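Local coordinates for protein Agap007691-pb (Anopheles gambiae, PDB 5C98) that is of unknown function but has the fold of the serpins, a family generally assigned the inhibition of serine proteases, at residues 98-103 with 124-129; 169-174 with 316-321. All blocks are in the same frame, centred on the assembly; numbering follows the deposited sequence.

Contact 1: 98-103 with 124-129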
loop_
_atom_site.group_PDB
_atom_site.type_symbol
_atom_site.label_atom_id
_atom_site.label_comp_id
_atom_site.label_asym_id
_atom_site.label_seq_id
_atom_site.Cartn_x
_atom_site.Cartn_y
_atom_site.Cartn_z
ATOM N N LEU A 98 4.146 0.026 9.166
ATOM C CA LEU A 98 3.892 0.005 10.599
ATOM C C LEU A 98 2.436 -0.317 10.852
ATOM O O LEU A 98 1.552 0.358 10.305
ATOM C CB LEU A 98 4.219 1.361 11.228
ATOM C CG LEU A 98 5.692 1.783 11.211
ATOM C CD1 LEU A 98 5.830 3.309 11.400
ATOM C CD2 LEU A 98 6.457 1.013 12.273
ATOM N N SER A 99 2.180 -1.323 11.667
ATOM C CA SER A 99 0.836 -1.636 12.119
ATOM C C SER A 99 0.600 -1.119 13.530
ATOM O O SER A 99 1.522 -0.956 14.333
ATOM C CB SER A 99 0.563 -3.131 12.085
ATOM O OG SER A 99 1.478 -3.837 12.901
ATOM N N PHE A 100 -0.677 -0.905 13.835
ATOM C CA PHE A 100 -1.077 -0.354 15.121
ATOM C C PHE A 100 -2.442 -0.942 15.422
ATOM O O PHE A 100 -3.281 -1.084 14.517
ATOM C CB PHE A 100 -1.135 1.166 15.000
ATOM C CG PHE A 100 -1.441 1.882 16.266
ATOM C CD1 PHE A 100 -0.449 2.058 17.209
ATOM C CD2 PHE A 100 -2.709 2.386 16.524
ATOM C CE1 PHE A 100 -0.701 2.720 18.414
ATOM C CE2 PHE A 100 -2.967 3.060 17.716
ATOM C CZ PHE A 100 -1.976 3.210 18.672
ATOM N N VAL A 101 -2.656 -1.299 16.672
ATOM C CA VAL A 101 -3.876 -1.970 17.085
ATOM C C VAL A 101 -4.494 -1.191 18.228
ATOM O O VAL A 101 -3.802 -0.850 19.199
ATOM C CB VAL A 101 -3.587 -3.413 17.529
ATOM C CG1 VAL A 101 -4.849 -4.146 17.895
ATOM C CG2 VAL A 101 -2.811 -4.170 16.466
ATOM N N LEU A 102 -5.798 -0.922 18.123
ATOM C CA LEU A 102 -6.576 -0.427 19.250
ATOM C C LEU A 102 -7.394 -1.562 19.843
ATOM O O LEU A 102 -8.006 -2.345 19.123
ATOM C CB LEU A 102 -7.552 0.675 18.839
ATOM C CG LEU A 102 -6.976 1.989 18.330
ATOM C CD1 LEU A 102 -8.107 2.885 17.864
ATOM C CD2 LEU A 102 -6.184 2.652 19.445
ATOM N N VAL A 103 -7.396 -1.646 21.165
ATOM C CA VAL A 103 -8.251 -2.573 21.898
ATOM C C VAL A 103 -9.022 -1.784 22.947
ATOM O O VAL A 103 -8.524 -0.803 23.515
ATOM C CB VAL A 103 -7.467 -3.726 22.570
ATOM C CG1 VAL A 103 -6.870 -4.661 21.532
ATOM C CG2 VAL A 103 -6.394 -3.191 23.509
ATOM N N THR A 124 2.389 -2.360 17.653
ATOM C CA THR A 124 2.061 -1.643 18.876
ATOM C C THR A 124 0.563 -1.754 19.117
ATOM O O THR A 124 -0.240 -1.542 18.203
ATOM C CB THR A 124 2.510 -0.177 18.785
ATOM O OG1 THR A 124 3.953 -0.123 18.793
ATOM C CG2 THR A 124 2.027 0.599 19.992
ATOM N N VAL A 125 0.199 -2.152 20.324
ATOM C CA VAL A 125 -1.191 -2.224 20.763
ATOM C C VAL A 125 -1.395 -1.145 21.810
ATOM O O VAL A 125 -0.631 -1.063 22.783
ATOM C CB VAL A 125 -1.512 -3.607 21.355
ATOM C CG1 VAL A 125 -2.947 -3.680 21.837
ATOM C CG2 VAL A 125 -1.250 -4.702 20.349
ATOM N N GLU A 126 -2.430 -0.330 21.637
ATOM C CA GLU A 126 -2.794 0.660 22.644
ATOM C C GLU A 126 -4.215 0.423 23.135
ATOM O O GLU A 126 -5.157 0.433 22.321
ATOM C CB GLU A 126 -2.666 2.078 22.106
ATOM C CG GLU A 126 -2.870 3.113 23.199
ATOM C CD GLU A 126 -2.355 4.495 22.840
ATOM O OE1 GLU A 126 -1.477 4.601 21.952
ATOM O OE2 GLU A 126 -2.825 5.480 23.456
ATOM N N PRO A 127 -4.418 0.186 24.434
ATOM C CA PRO A 127 -5.784 0.175 24.977
ATOM C C PRO A 127 -6.327 1.591 25.049
ATOM O O PRO A 127 -5.659 2.500 25.539
ATOM C CB PRO A 127 -5.611 -0.417 26.378
ATOM C CG PRO A 127 -4.223 -0.910 26.455
ATOM C CD PRO A 127 -3.427 -0.134 25.469
ATOM N N VAL A 128 -7.558 1.769 24.578
ATOM C CA VAL A 128 -8.207 3.073 24.597
ATOM C C VAL A 128 -9.678 2.876 24.928
ATOM O O VAL A 128 -10.213 1.762 24.903
ATOM C CB VAL A 128 -8.073 3.820 23.254
ATOM C CG1 VAL A 128 -6.614 4.116 22.923
ATOM C CG2 VAL A 128 -8.772 3.047 22.137
ATOM N N ASP A 129 -10.336 3.991 25.208
ATOM C CA ASP A 129 -11.782 3.993 25.367
ATOM C C ASP A 129 -12.385 4.067 23.972
ATOM O O ASP A 129 -12.578 5.154 23.432
ATOM C CB ASP A 129 -12.190 5.187 26.215
ATOM C CG ASP A 129 -13.681 5.324 26.348
ATOM O OD1 ASP A 129 -14.411 4.394 25.917
ATOM O OD2 ASP A 129 -14.120 6.346 26.914
#
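Val-101 O draws two donors from the neighbouring strand: Glu-126 N, at 2.8 Å in a nearly straight bond (168° at the hydrogen), and the weaker CA-H of Val-125. With Val-101 N to Thr-124 O and Val-128 N to Val-103 O (both 2.9 Å), this forms a parallel ladder. Val-103 N reaches Glu-126 O at a longer 3.3 Å, from above the carbonyl plane.

On one face Phe-100 has CG anti to its backbone N (chi1 -176°), and CE1 lies 3.8 Å from Thr-124 CG2. Glu-126 OE1 sits at the ring edge, 3.6 Å from Phe-100 CZ, with its carboxylate plane 79° from the ring. Leu-102 CD2 meets both methyls of Val-128, and helix 133-146 packs on this side. On the other face Val-103 CG2 touches Val-125 CG1 at 3.9 Å, and helix 111-119, which links these two strands in the chain, covers Val-101, Val-103 and Val-125.

Thr-124 N is buried by the contact and finds no partner in the model; Ser-99 O, 3.7 Å from Thr-124 N, is not bonded to it. The chemistry implies a backbone-directed pairing with apolar filling, in which the carboxylate probably gains a mild electrostatic attraction from the ring's edge hydrogens.

Contact 2: 169-174 with 316-321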
loop_
_atom_site.group_PDB
_atom_site.type_symbol
_atom_site.label_atom_id
_atom_site.label_comp_id
_atom_site.label_asym_id
_atom_site.label_seq_id
_atom_site.Cartn_x
_atom_site.Cartn_y
_atom_site.Cartn_z
ATOM N N LEU A 169 -11.994 -3.833 18.805
ATOM C CA LEU A 169 -10.721 -4.213 18.198
ATOM C C LEU A 169 -10.622 -3.571 16.828
ATOM O O LEU A 169 -11.483 -3.811 15.974
ATOM C CB LEU A 169 -10.661 -5.726 18.029
ATOM C CG LEU A 169 -9.413 -6.290 17.377
ATOM C CD1 LEU A 169 -8.190 -6.139 18.294
ATOM C CD2 LEU A 169 -9.614 -7.779 17.053
ATOM N N MET A 170 -9.556 -2.803 16.588
ATOM C CA MET A 170 -9.353 -2.164 15.296
ATOM C C MET A 170 -7.887 -2.205 14.920
ATOM O O MET A 170 -7.007 -2.176 15.784
ATOM C CB MET A 170 -9.772 -0.702 15.323
ATOM C CG MET A 170 -11.218 -0.518 15.773
ATOM S SD MET A 170 -11.848 1.136 15.423
ATOM C CE MET A 170 -12.116 1.000 13.673
ATOM N N LEU A 171 -7.639 -2.300 13.614
ATOM C CA LEU A 171 -6.304 -2.480 13.070
ATOM C C LEU A 171 -5.997 -1.353 12.097
ATOM O O LEU A 171 -6.889 -0.882 11.386
ATOM C CB LEU A 171 -6.211 -3.824 12.316
ATOM C CG LEU A 171 -4.865 -4.200 11.688
ATOM C CD1 LEU A 171 -3.760 -4.320 12.743
ATOM C CD2 LEU A 171 -5.054 -5.503 10.929
ATOM N N PHE A 172 -4.736 -0.924 12.049
ATOM C CA PHE A 172 -4.265 0.142 11.181
ATOM C C PHE A 172 -2.949 -0.252 10.538
ATOM O O PHE A 172 -2.122 -0.908 11.170
ATOM C CB PHE A 172 -4.136 1.450 11.973
ATOM C CG PHE A 172 -5.405 1.793 12.671
ATOM C CD1 PHE A 172 -6.373 2.558 12.033
ATOM C CD2 PHE A 172 -5.681 1.303 13.927
ATOM C CE1 PHE A 172 -7.571 2.821 12.673
ATOM C CE2 PHE A 172 -6.876 1.552 14.539
ATOM C CZ PHE A 172 -7.815 2.317 13.921
ATOM N N SER A 173 -2.779 0.126 9.265
ATOM C CA SER A 173 -1.552 -0.108 8.515
ATOM C C SER A 173 -1.133 1.198 7.876
ATOM O O SER A 173 -1.934 1.828 7.180
ATOM C CB SER A 173 -1.826 -1.116 7.402
ATOM O OG SER A 173 -0.815 -1.019 6.400
ATOM N N GLY A 174 0.108 1.599 8.087
ATOM C CA GLY A 174 0.697 2.706 7.357
ATOM C C GLY A 174 1.868 2.226 6.529
ATOM O O GLY A 174 2.779 1.616 7.097
ATOM N N THR A 316 -14.248 -12.289 19.084
ATOM C CA THR A 316 -14.698 -11.040 18.493
ATOM C C THR A 316 -14.286 -10.973 17.031
ATOM O O THR A 316 -13.274 -11.540 16.619
ATOM C CB THR A 316 -14.138 -9.794 19.227
ATOM O OG1 THR A 316 -14.623 -8.599 18.588
ATOM C CG2 THR A 316 -12.628 -9.759 19.213
ATOM N N ARG A 317 -15.083 -10.264 16.239
ATOM C CA ARG A 317 -14.671 -9.900 14.897
ATOM C C ARG A 317 -13.710 -8.723 14.962
ATOM O O ARG A 317 -13.597 -8.029 15.975
ATOM C CB ARG A 317 -15.884 -9.492 14.064
ATOM C CG ARG A 317 -16.578 -8.249 14.615
ATOM C CD ARG A 317 -17.942 -8.016 13.984
ATOM N NE ARG A 317 -18.888 -9.058 14.371
ATOM C CZ ARG A 317 -20.031 -9.303 13.732
ATOM N NH1 ARG A 317 -20.359 -8.590 12.658
ATOM N NH2 ARG A 317 -20.841 -10.269 14.159
ATOM N N LEU A 318 -13.002 -8.513 13.864
ATOM C CA LEU A 318 -12.224 -7.299 13.697
ATOM C C LEU A 318 -13.184 -6.207 13.265
ATOM O O LEU A 318 -13.847 -6.341 12.234
ATOM C CB LEU A 318 -11.144 -7.544 12.660
ATOM C CG LEU A 318 -10.199 -6.387 12.368
ATOM C CD1 LEU A 318 -9.572 -5.829 13.639
ATOM C CD2 LEU A 318 -9.129 -6.845 11.349
ATOM N N ASN A 319 -13.299 -5.146 14.069
ATOM C CA ASN A 319 -14.320 -4.128 13.811
ATOM C C ASN A 319 -13.958 -3.148 12.704
ATOM O O ASN A 319 -14.862 -2.533 12.127
ATOM C CB ASN A 319 -14.645 -3.344 15.086
ATOM C CG ASN A 319 -15.233 -4.211 16.146
ATOM O OD1 ASN A 319 -14.620 -4.453 17.178
ATOM N ND2 ASN A 319 -16.428 -4.744 15.873
ATOM N N GLY A 320 -12.679 -3.012 12.374
ATOM C CA GLY A 320 -12.246 -2.113 11.336
ATOM C C GLY A 320 -10.799 -2.351 11.000
ATOM O O GLY A 320 -10.037 -2.853 11.835
ATOM N N PHE A 321 -10.435 -2.004 9.772
ATOM C CA PHE A 321 -9.042 -2.077 9.315
ATOM C C PHE A 321 -8.883 -0.966 8.296
ATOM O O PHE A 321 -9.485 -1.035 7.222
ATOM C CB PHE A 321 -8.745 -3.452 8.706
ATOM C CG PHE A 321 -7.299 -3.664 8.298
ATOM C CD1 PHE A 321 -6.311 -2.743 8.626
ATOM C CD2 PHE A 321 -6.935 -4.791 7.579
ATOM C CE1 PHE A 321 -4.967 -2.949 8.245
ATOM C CE2 PHE A 321 -5.607 -4.978 7.194
ATOM C CZ PHE A 321 -4.643 -4.064 7.531
#
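Leu-171 and Phe-321 lie side by side and point the same way. The CD2 methyl of Leu-171 sits over the centre of one face, 3.5 Å from the centroid of the Phe-321 ring and only 5° off the normal, a well-aligned CH-pi contact. Both side chains carry CG anti to the backbone N, which starts them on matching courses. Two residues further along the same strand, Ser-173 CB comes to the ring edge, 3.7 Å from Phe-321 CE1.

Leu-169 and Leu-318 behave differently, crossing at about a right angle, with Leu-318 CD1 lodged 3.8 Å from Leu-169 CG. That same methyl also approaches the backbone carbonyl of Leu-169.

Strands 169-177 and 320-328 are neighbours in the central sheet A of the serpin fold, running parallel without an inserted reactive-loop strand between them. Helix 43-51 packs against Leu-171 and Phe-321, and Ser-173 OG bonds to His-45 and Gln-323, a position consistent with the shutter region of serpins.

Where the incoming chain is still a loop, Asn-319 adds a side-chain bond to the backbone one. Its OD1 accepts Leu-169 N at 3.2 Å, in the carboxamide plane and on a lone pair, while also taking Lys-168 N; its own backbone N gives a 3.0 Å bond to Leu-169 O. The residue thus meets both polar atoms of the Leu-169 backbone, N through its side-chain oxygen and O through its own backbone N. Further on, Leu-171 N reaches Gly-320 O at 3.0 Å, tilted from the carbonyl plane. Met-170 bends at its last torsion (chi3 76°), bringing the methyl CE to 3.9 Å from Gly-320 CA.

Overall arrangement
Contacts 1 and 2 are successive pairings in serpin sheet A, their centres about 9 Å apart. Strand 95-104 and strand 169-177 lie next to each other and run antiparallel, bonded between Phe-100 and Phe-172 and between Leu-102 and Met-170, so the parallel pairs on their far sides are joined into one sheet. Contact 2 is the more deeply buried, nearly all of its touching residues being shut away from solvent. Contact 1 lies nearer the surface, where partly exposed residues of 124-129 bring a carboxylate and a threonine to the join. Its ladder rests on four backbone bonds, whereas the pairing of 169-174 with 316-321 mixes backbone bonds with one from a side-chain amide.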